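Local atomic coordinates of glycoside hydrolase family 12 (Spirochaeta thermophila, PDB entry 5LU3), a protein that probably hydrolyses cellulose as a whole enzyme, with the chain described here being its family 64 carbohydrate-binding module, a calcium-containing all-beta domain. Residues Y34-N39 / N52-Q57; W38-L43 / I70-S75. One frame throughout, in Å; residues are numbered along the deposited sequence.

Overall arrangement
Coming from the N terminus, the chain reaches strand 33-40, turns a corner at Asp-41 and continues as strand 42-45 in a different sheet, so the two contacts start from overlapping ends of one stretch and share Trp-38 and Asn-39. Contact 1 closes the shorter loop, bringing 52-57 back antiparallel to 34-39 along an edge of the four-stranded sheet. Contact 2 closes the longer one, pairing strand 42-45 with strand 68-74 inside the five-stranded sheet. The loops interlock rather than nest, since 38-43 lies within the first and 70-75 beyond it. Val-35 CG1 packs on Leu-43 CD2 between the sheets, and Asn-52 OD1 probably accepts a hydrogen bond from Leu-40 N.

Contact 1 (Y34-N39 / N52-Q57); sequences YVNSWN and NRWVAQ. With 2NV (3,6,9,12,15-pentaoxaoctadecan-17-amine), chain B; FMT (formic acid), chain F.
Tyr-34 and Trp-54 lay their rings nearly parallel, the phenol plane and the five-membered ring of the indole only 10° apart, but offset in plane, so that there is little overlap and the centroids are 4.8 Å apart. The closest touch comes from the root of the tyrosine: its CB sits 3.4 Å from CZ2 of Trp-54, on one face of the indole and toward its rim. The opposite face carries the bound polyether, whose O10 lies 3.3 Å from CD1 of Trp-54. At the indole edge, and in its plane, comes ND2 of Asn-36. With CG of Trp-54 anti to its backbone N (chi1 -171°), the indole reaches across toward Tyr-34, bringing its CZ2 over the tyrosine CB.

Beneath the rings the backbones pair. Val-35 N reaches Val-55 O at 2.7 Å, and Val-55 N returns a bond to Val-35 O at 3.0 Å. On the far side of the sheet from Tyr-34, CB of Val-35 packs on CG1 of Val-55. Toward Asn-52 the pairing gives way to a weak bond from Asn-52 N to Ser-37 OG, and a water links that hydroxyl to Arg-53 O.

At the other end the amide of Gln-57 donates twice through NE2. One bond runs from Gln-57 NE2 to Tyr-34 O at 3.2 Å, from above the carbonyl plane; the other goes to O1 of a formic acid molecule. Its OE1 accepts from Ser-26 N, which fixes the rotation of the amide, while Glu-82 takes the Tyr-34 hydroxyl and steadies the phenol.

Such an edge pair of an antiparallel sheet, with Trp-54 and Trp-38 as the more exposed aromatics of one side and Tyr-34 packed against Trp-54, is consistent with the aromatic platforms by which type A carbohydrate-binding modules meet crystalline polysaccharide.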
ATOM      1  N   TYR A  34      -2.438  -6.252  -6.443  1.00  9.11           N
ATOM      2  CA  TYR A  34      -1.823  -6.559  -5.144  1.00  9.14           C
ATOM      3  C   TYR A  34      -1.054  -5.386  -4.590  1.00  8.69           C
ATOM      4  O   TYR A  34      -0.884  -4.346  -5.237  1.00  8.80           O
ATOM      5  CB  TYR A  34      -0.917  -7.819  -5.298  1.00  9.50           C
ATOM      6  CG  TYR A  34       0.323  -7.527  -6.102  1.00  9.38           C
ATOM      7  CD1 TYR A  34       0.325  -7.625  -7.477  1.00 10.44           C
ATOM      8  CD2 TYR A  34       1.500  -7.117  -5.487  1.00 10.18           C
ATOM      9  CE1 TYR A  34       1.434  -7.268  -8.209  1.00 10.79           C
ATOM     10  CE2 TYR A  34       2.607  -6.788  -6.216  1.00 10.32           C
ATOM     11  CZ  TYR A  34       2.568  -6.860  -7.573  1.00 10.86           C
ATOM     12  OH  TYR A  34       3.697  -6.528  -8.278  1.00 13.12           O
ATOM     13  N   VAL A  35      -0.653  -5.588  -3.342  1.00  8.22           N
ATOM     14  CA  VAL A  35       0.293  -4.734  -2.612  1.00  8.79           C
ATOM     15  C   VAL A  35       1.426  -5.639  -2.144  1.00  8.11           C
ATOM     16  O   VAL A  35       1.178  -6.759  -1.657  1.00  8.71           O
ATOM     17  CB  VAL A  35      -0.389  -4.097  -1.374  1.00 10.06           C
ATOM     18  CG1 VAL A  35       0.597  -3.250  -0.574  1.00 10.92           C
ATOM     19  CG2 VAL A  35      -1.570  -3.226  -1.789  1.00 10.86           C
ATOM     20  N   ASN A  36       2.670  -5.191  -2.303  1.00  8.26           N
ATOM     21  CA  ASN A  36       3.803  -5.919  -1.744  1.00  8.95           C
ATOM     22  C   ASN A  36       4.867  -4.933  -1.303  1.00  9.28           C
ATOM     23  O   ASN A  36       4.906  -3.796  -1.767  1.00  9.86           O
ATOM     24  CB  ASN A  36       4.346  -6.931  -2.795  1.00  9.53           C
ATOM     25  CG  ASN A  36       5.208  -8.008  -2.188  1.00 12.05           C
ATOM     26  OD1 ASN A  36       5.148  -8.275  -0.981  1.00 12.61           O
ATOM     27  ND2 ASN A  36       6.010  -8.636  -3.014  1.00 12.82           N
ATOM     28  N   SER A  37       5.701  -5.362  -0.370  1.00  9.26           N
ATOM     29  CA  SER A  37       6.732  -4.517   0.175  1.00 10.11           C
ATOM     30  C   SER A  37       7.866  -5.379   0.671  1.00 10.28           C
ATOM     31  O   SER A  37       7.707  -6.566   0.935  1.00 11.75           O
ATOM     32  CB  SER A  37       6.168  -3.624   1.279  1.00 10.44           C
ATOM     33  OG  SER A  37       5.553  -4.391   2.314  1.00 10.63           O
ATOM     34  N   TRP A  38       8.989  -4.726   0.832  1.00 11.78           N
ATOM     35  CA  TRP A  38      10.162  -5.328   1.460  1.00 12.74           C
ATOM     36  C   TRP A  38      11.017  -4.270   2.134  1.00 11.85           C
ATOM     37  O   TRP A  38      11.031  -3.101   1.742  1.00 11.79           O
ATOM     38  CB  TRP A  38      10.985  -6.162   0.493  1.00 13.26           C
ATOM     39  CG  TRP A  38      11.326  -5.528  -0.778  1.00 14.05           C
ATOM     40  CD1 TRP A  38      12.397  -4.744  -1.045  1.00 16.05           C
ATOM     41  CD2 TRP A  38      10.631  -5.693  -2.016  1.00 14.10           C
ATOM     42  NE1 TRP A  38      12.418  -4.392  -2.365  1.00 16.57           N
ATOM     43  CE2 TRP A  38      11.350  -4.972  -2.997  1.00 14.74           C
ATOM     44  CE3 TRP A  38       9.459  -6.362  -2.391  1.00 15.55           C
ATOM     45  CZ2 TRP A  38      10.946  -4.922  -4.325  1.00 15.47           C
ATOM     46  CZ3 TRP A  38       9.056  -6.301  -3.692  1.00 17.88           C
ATOM     47  CH2 TRP A  38       9.805  -5.588  -4.656  1.00 16.64           C
ATOM     48  N   ASN A  39      11.743  -4.727   3.151  1.00 12.45           N
ATOM     49  CA  ASN A  39      12.643  -3.909   3.911  1.00 13.20           C
ATOM     50  C   ASN A  39      12.022  -2.687   4.562  1.00 11.88           C
ATOM     51  O   ASN A  39      12.691  -1.659   4.760  1.00 13.07           O
ATOM     52  CB  ASN A  39      13.868  -3.538   3.054  1.00 14.00           C
ATOM     53  CG  ASN A  39      14.670  -4.763   2.647  1.00 17.43           C
ATOM     54  OD1 ASN A  39      14.714  -5.130   1.478  1.00 24.30           O
ATOM     55  ND2 ASN A  39      15.260  -5.424   3.613  1.00 21.14           N
ATOM     56  N   ASN A  52       5.898  -5.799   4.838  1.00 11.08           N
ATOM     57  CA  ASN A  52       6.718  -6.771   4.140  1.00 11.97           C
ATOM     58  C   ASN A  52       5.966  -8.054   3.768  1.00 12.10           C
ATOM     59  O   ASN A  52       6.578  -9.132   3.683  1.00 15.89           O
ATOM     60  CB  ASN A  52       7.984  -7.086   4.949  1.00 11.56           C
ATOM     61  CG  ASN A  52       8.818  -5.859   5.234  1.00 12.74           C
ATOM     62  OD1 ASN A  52       8.924  -4.970   4.406  1.00 11.64           O
ATOM     63  ND2 ASN A  52       9.390  -5.792   6.421  1.00 13.67           N
ATOM     64  N   ARG A  53       4.667  -7.918   3.491  1.00 12.16           N
ATOM     65  CA  ARG A  53       3.815  -9.047   3.144  1.00 12.24           C
ATOM     66  C   ARG A  53       3.042  -8.747   1.872  1.00 11.28           C
ATOM     67  O   ARG A  53       2.606  -7.635   1.643  1.00 13.75           O
ATOM     68  CB  ARG A  53       2.838  -9.355   4.279  1.00 15.12           C
ATOM     69  CG  ARG A  53       3.536  -9.775   5.554  1.00 16.80           C
ATOM     70  CD  ARG A  53       2.571 -10.013   6.707  1.00 19.07           C
ATOM     71  NE  ARG A  53       3.318 -10.383   7.901  1.00 19.72           N
ATOM     72  CZ  ARG A  53       3.576 -11.619   8.327  1.00 19.34           C
ATOM     73  NH1 ARG A  53       3.067 -12.693   7.741  1.00 24.73           N
ATOM     74  NH2 ARG A  53       4.303 -11.775   9.426  1.00 20.26           N
ATOM     75  N   TRP A  54       2.839  -9.783   1.070  1.00 10.24           N
ATOM     76  CA  TRP A  54       2.055  -9.696  -0.137  1.00  9.19           C
ATOM     77  C   TRP A  54       0.578  -9.867   0.216  1.00  9.57           C
ATOM     78  O   TRP A  54       0.197 -10.816   0.928  1.00 11.80           O
ATOM     79  CB  TRP A  54       2.486 -10.799  -1.092  1.00 10.45           C
ATOM     80  CG  TRP A  54       1.922 -10.726  -2.483  1.00 10.52           C
ATOM     81  CD1 TRP A  54       2.607 -10.370  -3.595  1.00 11.71           C
ATOM     82  CD2 TRP A  54       0.614 -11.140  -2.942  1.00  9.97           C
ATOM     83  NE1 TRP A  54       1.813 -10.473  -4.708  1.00 11.77           N
ATOM     84  CE2 TRP A  54       0.583 -10.950  -4.338  1.00 10.82           C
ATOM     85  CE3 TRP A  54      -0.526 -11.648  -2.316  1.00 10.26           C
ATOM     86  CZ2 TRP A  54      -0.537 -11.242  -5.118  1.00 10.89           C
ATOM     87  CZ3 TRP A  54      -1.652 -11.935  -3.113  1.00 11.24           C
ATOM     88  CH2 TRP A  54      -1.644 -11.731  -4.497  1.00 11.20           C
ATOM     89  N   VAL A  55      -0.246  -8.955  -0.284  1.00  9.07           N
ATOM     90  CA  VAL A  55      -1.689  -9.043  -0.104  1.00  9.65           C
ATOM     91  C   VAL A  55      -2.397  -8.538  -1.354  1.00  8.95           C
ATOM     92  O   VAL A  55      -1.941  -7.607  -1.999  1.00 10.34           O
ATOM     93  CB  VAL A  55      -2.117  -8.209   1.150  1.00 10.40           C
ATOM     94  CG1 VAL A  55      -1.803  -6.730   1.013  1.00 11.43           C
ATOM     95  CG2 VAL A  55      -3.576  -8.373   1.499  1.00 12.85           C
ATOM     96  N   ALA A  56      -3.500  -9.175  -1.723  1.00  8.71           N
ATOM     97  CA  ALA A  56      -4.280  -8.680  -2.830  1.00  9.65           C
ATOM     98  C   ALA A  56      -5.043  -7.462  -2.359  1.00  9.49           C
ATOM     99  O   ALA A  56      -5.498  -7.396  -1.207  1.00  9.73           O
ATOM    100  CB  ALA A  56      -5.212  -9.746  -3.360  1.00  9.99           C
ATOM    101  N   GLN A  57      -5.214  -6.489  -3.242  1.00  8.29           N
ATOM    102  CA  GLN A  57      -5.973  -5.299  -2.885  1.00  8.79           C
ATOM    103  C   GLN A  57      -7.363  -5.604  -2.352  1.00  8.38           C
ATOM    104  O   GLN A  57      -7.810  -4.972  -1.389  1.00  9.31           O
ATOM    105  CB  GLN A  57      -6.054  -4.373  -4.082  1.00  9.16           C
ATOM    106  CG  GLN A  57      -4.708  -3.750  -4.471  1.00  8.62           C
ATOM    107  CD  GLN A  57      -4.718  -3.152  -5.854  1.00 10.06           C
ATOM    108  OE1 GLN A  57      -5.769  -2.724  -6.353  1.00 10.09           O
ATOM    109  NE2 GLN A  57      -3.565  -3.123  -6.489  1.00 10.44           N
TER
HETATM  110  N1  2NV B 101       0.727 -17.322 -11.713  1.00 34.09           N
HETATM  111  C2  2NV B 101       1.895 -17.084 -10.885  1.00 34.29           C
HETATM  112  C3  2NV B 101       1.579 -15.833 -10.068  1.00 29.39           C
HETATM  113  O4  2NV B 101       2.721 -15.152  -9.650  1.00 34.17           O
HETATM  114  C5  2NV B 101       2.530 -14.210  -8.599  1.00 25.41           C
HETATM  115  C6  2NV B 101       2.103 -14.915  -7.299  1.00 19.53           C
HETATM  116  O7  2NV B 101       1.739 -13.949  -6.363  1.00 26.35           O
HETATM  117  C8  2NV B 101       1.262 -14.461  -5.149  1.00 24.48           C
HETATM  118  C9  2NV B 101       2.464 -14.811  -4.324  1.00 19.90           C
HETATM  119  O10 2NV B 101       3.073 -13.674  -3.849  1.00 27.68           O
HETATM  120  C11 2NV B 101       3.750 -13.916  -2.618  1.00 24.66           C
HETATM  121  C12 2NV B 101       5.014 -14.653  -2.985  1.00 22.13           C
HETATM  122  O13 2NV B 101       5.752 -15.200  -1.947  1.00 30.90           O
HETATM  123  C14 2NV B 101       6.800 -16.072  -2.364  1.00 27.26           C
HETATM  124  C15 2NV B 101       6.163 -17.389  -2.797  1.00 25.04           C
HETATM  125  O16 2NV B 101       7.077 -18.386  -3.201  1.00 45.31           O
HETATM  126  C17 2NV B 101       6.480 -19.600  -3.606  1.00 47.41           C
HETATM  127  C18 2NV B 101       6.277 -20.529  -2.401  1.00 44.96           C
HETATM  128  C2A 2NV B 101       2.062 -18.339 -10.012  1.00 38.81           C
HETATM  129  C   FMT F 105      -3.800  -1.408 -10.340  1.00 14.71           C
HETATM  130  O1  FMT F 105      -3.910  -2.238  -9.325  1.00 20.22           O
HETATM  131  O2  FMT F 105      -2.714  -0.695 -10.677  1.00 23.44           O
HETATM  132  O   HOH W   1       2.995  -5.001   1.806  1.00 12.01           O
HETATM  133  O   HOH W   2       8.986  -8.923   1.470  1.00 26.24           O

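Contact 2 (W38-L43 / I70-S75); sequences WNLDLL and IHYKGS
Lys-73 stretches along Leu-42 and Asp-41, making a different contact at each level. Its CB faces CB of Leu-42 at 4.1 Å, the two belonging to the same side of the sheet. CG, anti to the backbone N (chi1 -176°), comes 3.7 Å from OD2 of Asp-41, and CD passes beside the CB and OD2 of that aspartate. The chain stays extended until the last torsion, where a turn about the CD-CE bond (chi4 -64°) brings NZ to OD2 of Asp-41 at 2.8 Å, a salt bridge in which the ammonium approaches from above the carboxylate plane.

The same oxygen accepts the Ser-75 hydroxyl on its syn lone pair, OG to OD2 2.6 Å, so two donors hold it. Asp-41 OD1 takes a water that also bonds Asn-39 O and Ser-75 N. A methionine in place of Lys-73 would probably leave Asp-41 without its counter-charge and its carboxylate less firmly fixed.

Farther along this side, CD2 of Leu-42 rests over a face of the His-71 imidazole, 3.6 Å from its centroid, a CH-pi contact; NE2 of the histidine is bonded to Glu-17. On the other side of the sheet CD2 of Leu-40 touches CE2 of Tyr-72 at 3.4 Å, and Leu-43 CD1 packs on CG2 of Ile-70. There Val-81 of the facing sheet meets Leu-43 and Tyr-72.

The backbone bonds mark the place: Lys-73 O receives both Asp-41 N (2.7 Å) and Leu-42 N (3.1 Å), while Lys-73 N donates to Leu-42 O. Two residues set against one make this a classic beta bulge, here at the corner where the chain passes from one sheet of the module to the other.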
ATOM      1  N   TRP A  38       8.989  -4.726   0.832  1.00 11.78           N
ATOM      2  CA  TRP A  38      10.162  -5.328   1.460  1.00 12.74           C
ATOM      3  C   TRP A  38      11.017  -4.270   2.134  1.00 11.85           C
ATOM      4  O   TRP A  38      11.031  -3.101   1.742  1.00 11.79           O
ATOM      5  CB  TRP A  38      10.985  -6.162   0.493  1.00 13.26           C
ATOM      6  CG  TRP A  38      11.326  -5.528  -0.778  1.00 14.05           C
ATOM      7  CD1 TRP A  38      12.397  -4.744  -1.045  1.00 16.05           C
ATOM      8  CD2 TRP A  38      10.631  -5.693  -2.016  1.00 14.10           C
ATOM      9  NE1 TRP A  38      12.418  -4.392  -2.365  1.00 16.57           N
ATOM     10  CE2 TRP A  38      11.350  -4.972  -2.997  1.00 14.74           C
ATOM     11  CE3 TRP A  38       9.459  -6.362  -2.391  1.00 15.55           C
ATOM     12  CZ2 TRP A  38      10.946  -4.922  -4.325  1.00 15.47           C
ATOM     13  CZ3 TRP A  38       9.056  -6.301  -3.692  1.00 17.88           C
ATOM     14  CH2 TRP A  38       9.805  -5.588  -4.656  1.00 16.64           C
ATOM     15  N   ASN A  39      11.743  -4.727   3.151  1.00 12.45           N
ATOM     16  CA  ASN A  39      12.643  -3.909   3.911  1.00 13.20           C
ATOM     17  C   ASN A  39      12.022  -2.687   4.562  1.00 11.88           C
ATOM     18  O   ASN A  39      12.691  -1.659   4.760  1.00 13.07           O
ATOM     19  CB  ASN A  39      13.868  -3.538   3.054  1.00 14.00           C
ATOM     20  CG  ASN A  39      14.670  -4.763   2.647  1.00 17.43           C
ATOM     21  OD1 ASN A  39      14.714  -5.130   1.478  1.00 24.30           O
ATOM     22  ND2 ASN A  39      15.260  -5.424   3.613  1.00 21.14           N
ATOM     23  N   LEU A  40      10.732  -2.796   4.879  1.00 11.13           N
ATOM     24  CA  LEU A  40      10.020  -1.748   5.602  1.00 11.57           C
ATOM     25  C   LEU A  40      10.014  -2.004   7.094  1.00 11.52           C
ATOM     26  O   LEU A  40      10.098  -3.140   7.562  1.00 13.67           O
ATOM     27  CB  LEU A  40       8.564  -1.634   5.124  1.00 11.20           C
ATOM     28  CG  LEU A  40       8.409  -1.289   3.647  1.00 10.99           C
ATOM     29  CD1 LEU A  40       6.960  -0.945   3.367  1.00 10.93           C
ATOM     30  CD2 LEU A  40       9.279  -0.125   3.257  1.00 11.90           C
ATOM     31  N   ASP A  41       9.881  -0.904   7.818  1.00 11.43           N
ATOM     32  CA  ASP A  41       9.598  -0.907   9.248  1.00 11.38           C
ATOM     33  C   ASP A  41       8.111  -1.030   9.536  1.00 11.68           C
ATOM     34  O   ASP A  41       7.737  -1.607  10.525  1.00 14.78           O
ATOM     35  CB  ASP A  41      10.117   0.362   9.911  1.00 12.51           C
ATOM     36  CG  ASP A  41      11.583   0.628   9.633  1.00 12.93           C
ATOM     37  OD1 ASP A  41      12.379  -0.339   9.614  1.00 13.89           O
ATOM     38  OD2 ASP A  41      11.924   1.817   9.426  1.00 14.84           O
ATOM     39  N   LEU A  42       7.301  -0.479   8.650  1.00 11.29           N
ATOM     40  CA  LEU A  42       5.847  -0.448   8.813  1.00 11.35           C
ATOM     41  C   LEU A  42       5.180  -0.245   7.466  1.00 10.35           C
ATOM     42  O   LEU A  42       5.588   0.631   6.698  1.00 11.04           O
ATOM     43  CB  LEU A  42       5.438   0.716   9.753  1.00 13.65           C
ATOM     44  CG  LEU A  42       3.935   0.911   9.985  1.00 17.10           C
ATOM     45  CD1 LEU A  42       3.376  -0.326  10.631  1.00 20.30           C
ATOM     46  CD2 LEU A  42       3.704   2.149  10.821  1.00 21.63           C
ATOM     47  N   LEU A  43       4.158  -1.070   7.194  1.00 10.21           N
ATOM     48  CA  LEU A  43       3.181  -0.758   6.156  1.00 10.35           C
ATOM     49  C   LEU A  43       1.813  -1.118   6.692  1.00 10.07           C
ATOM     50  O   LEU A  43       1.494  -2.284   6.843  1.00 11.96           O
ATOM     51  CB  LEU A  43       3.456  -1.481   4.855  1.00 11.01           C
ATOM     52  CG  LEU A  43       2.598  -0.882   3.725  1.00 12.62           C
ATOM     53  CD1 LEU A  43       3.101   0.456   3.257  1.00 12.10           C
ATOM     54  CD2 LEU A  43       2.386  -1.873   2.617  1.00 16.40           C
ATOM     55  N   ILE A  70      -2.814   4.734   3.980  1.00 10.21           N
ATOM     56  CA  ILE A  70      -1.570   3.958   4.025  1.00  9.65           C
ATOM     57  C   ILE A  70      -0.512   4.717   4.797  1.00 10.13           C
ATOM     58  O   ILE A  70      -0.248   5.884   4.505  1.00 11.53           O
ATOM     59  CB  ILE A  70      -1.077   3.722   2.589  1.00 11.10           C
ATOM     60  CG1 ILE A  70      -2.153   3.048   1.732  1.00 11.69           C
ATOM     61  CG2 ILE A  70       0.212   2.913   2.600  1.00 12.35           C
ATOM     62  CD1 ILE A  70      -2.238   3.590   0.347  1.00 13.26           C
ATOM     63  N   HIS A  71       0.095   4.021   5.756  1.00  9.56           N
ATOM     64  CA  HIS A  71       1.225   4.541   6.508  1.00 10.11           C
ATOM     65  C   HIS A  71       2.431   3.668   6.218  1.00  9.78           C
ATOM     66  O   HIS A  71       2.409   2.471   6.462  1.00 10.71           O
ATOM     67  CB  HIS A  71       0.869   4.491   7.983  1.00 12.08           C
ATOM     68  CG  HIS A  71       1.913   5.025   8.902  1.00 14.50           C
ATOM     69  ND1 HIS A  71       1.778   4.907  10.260  1.00 18.75           N
ATOM     70  CD2 HIS A  71       3.121   5.614   8.697  1.00 15.48           C
ATOM     71  CE1 HIS A  71       2.827   5.436  10.864  1.00 18.60           C
ATOM     72  NE2 HIS A  71       3.662   5.863   9.938  1.00 17.19           N
ATOM     73  N   TYR A  72       3.455   4.295   5.637  1.00  9.21           N
ATOM     74  CA  TYR A  72       4.713   3.649   5.239  1.00  9.85           C
ATOM     75  C   TYR A  72       5.842   4.161   6.111  1.00 10.40           C
ATOM     76  O   TYR A  72       5.953   5.374   6.346  1.00 10.94           O
ATOM     77  CB  TYR A  72       5.009   4.042   3.803  1.00  9.90           C
ATOM     78  CG  TYR A  72       6.350   3.691   3.185  1.00 10.02           C
ATOM     79  CD1 TYR A  72       7.517   4.396   3.508  1.00 10.51           C
ATOM     80  CD2 TYR A  72       6.449   2.688   2.221  1.00 10.29           C
ATOM     81  CE1 TYR A  72       8.715   4.123   2.869  1.00 11.11           C
ATOM     82  CE2 TYR A  72       7.666   2.397   1.586  1.00 11.11           C
ATOM     83  CZ  TYR A  72       8.793   3.124   1.917  1.00 10.57           C
ATOM     84  OH  TYR A  72       9.955   2.861   1.251  1.00 12.75           O
ATOM     85  N   LYS A  73       6.722   3.258   6.539  1.00 10.43           N
ATOM     86  CA  LYS A  73       7.989   3.680   7.142  1.00 10.74           C
ATOM     87  C   LYS A  73       9.068   2.684   6.702  1.00 11.79           C
ATOM     88  O   LYS A  73       8.888   1.454   6.817  1.00 12.10           O
ATOM     89  CB  LYS A  73       7.906   3.761   8.669  1.00 11.44           C
ATOM     90  CG  LYS A  73       9.189   4.295   9.297  1.00 12.39           C
ATOM     91  CD  LYS A  73       9.143   4.273  10.817  1.00 12.70           C
ATOM     92  CE  LYS A  73      10.397   4.874  11.424  1.00 13.63           C
ATOM     93  NZ  LYS A  73      11.618   4.086  11.098  1.00 13.59           N
ATOM     94  N   GLY A  74      10.172   3.238   6.202  1.00 11.94           N
ATOM     95  CA  GLY A  74      11.355   2.460   5.876  1.00 12.60           C
ATOM     96  C   GLY A  74      12.587   3.218   6.280  1.00 12.65           C
ATOM     97  O   GLY A  74      12.581   4.448   6.363  1.00 14.73           O
ATOM     98  N   SER A  75      13.645   2.463   6.558  1.00 13.76           N
ATOM     99  CA  SER A  75      14.903   3.034   7.004  1.00 14.91           C
ATOM    100  C   SER A  75      16.083   2.824   6.046  1.00 16.47           C
ATOM    101  O   SER A  75      17.206   3.200   6.382  1.00 20.98           O
ATOM    102  CB  SER A  75      15.236   2.464   8.379  1.00 15.91           C
ATOM    103  OG  SER A  75      14.312   2.909   9.338  1.00 16.43           O
TER
HETATM  104  O   HOH W   3      13.590  -0.371   7.114  1.00 15.73           O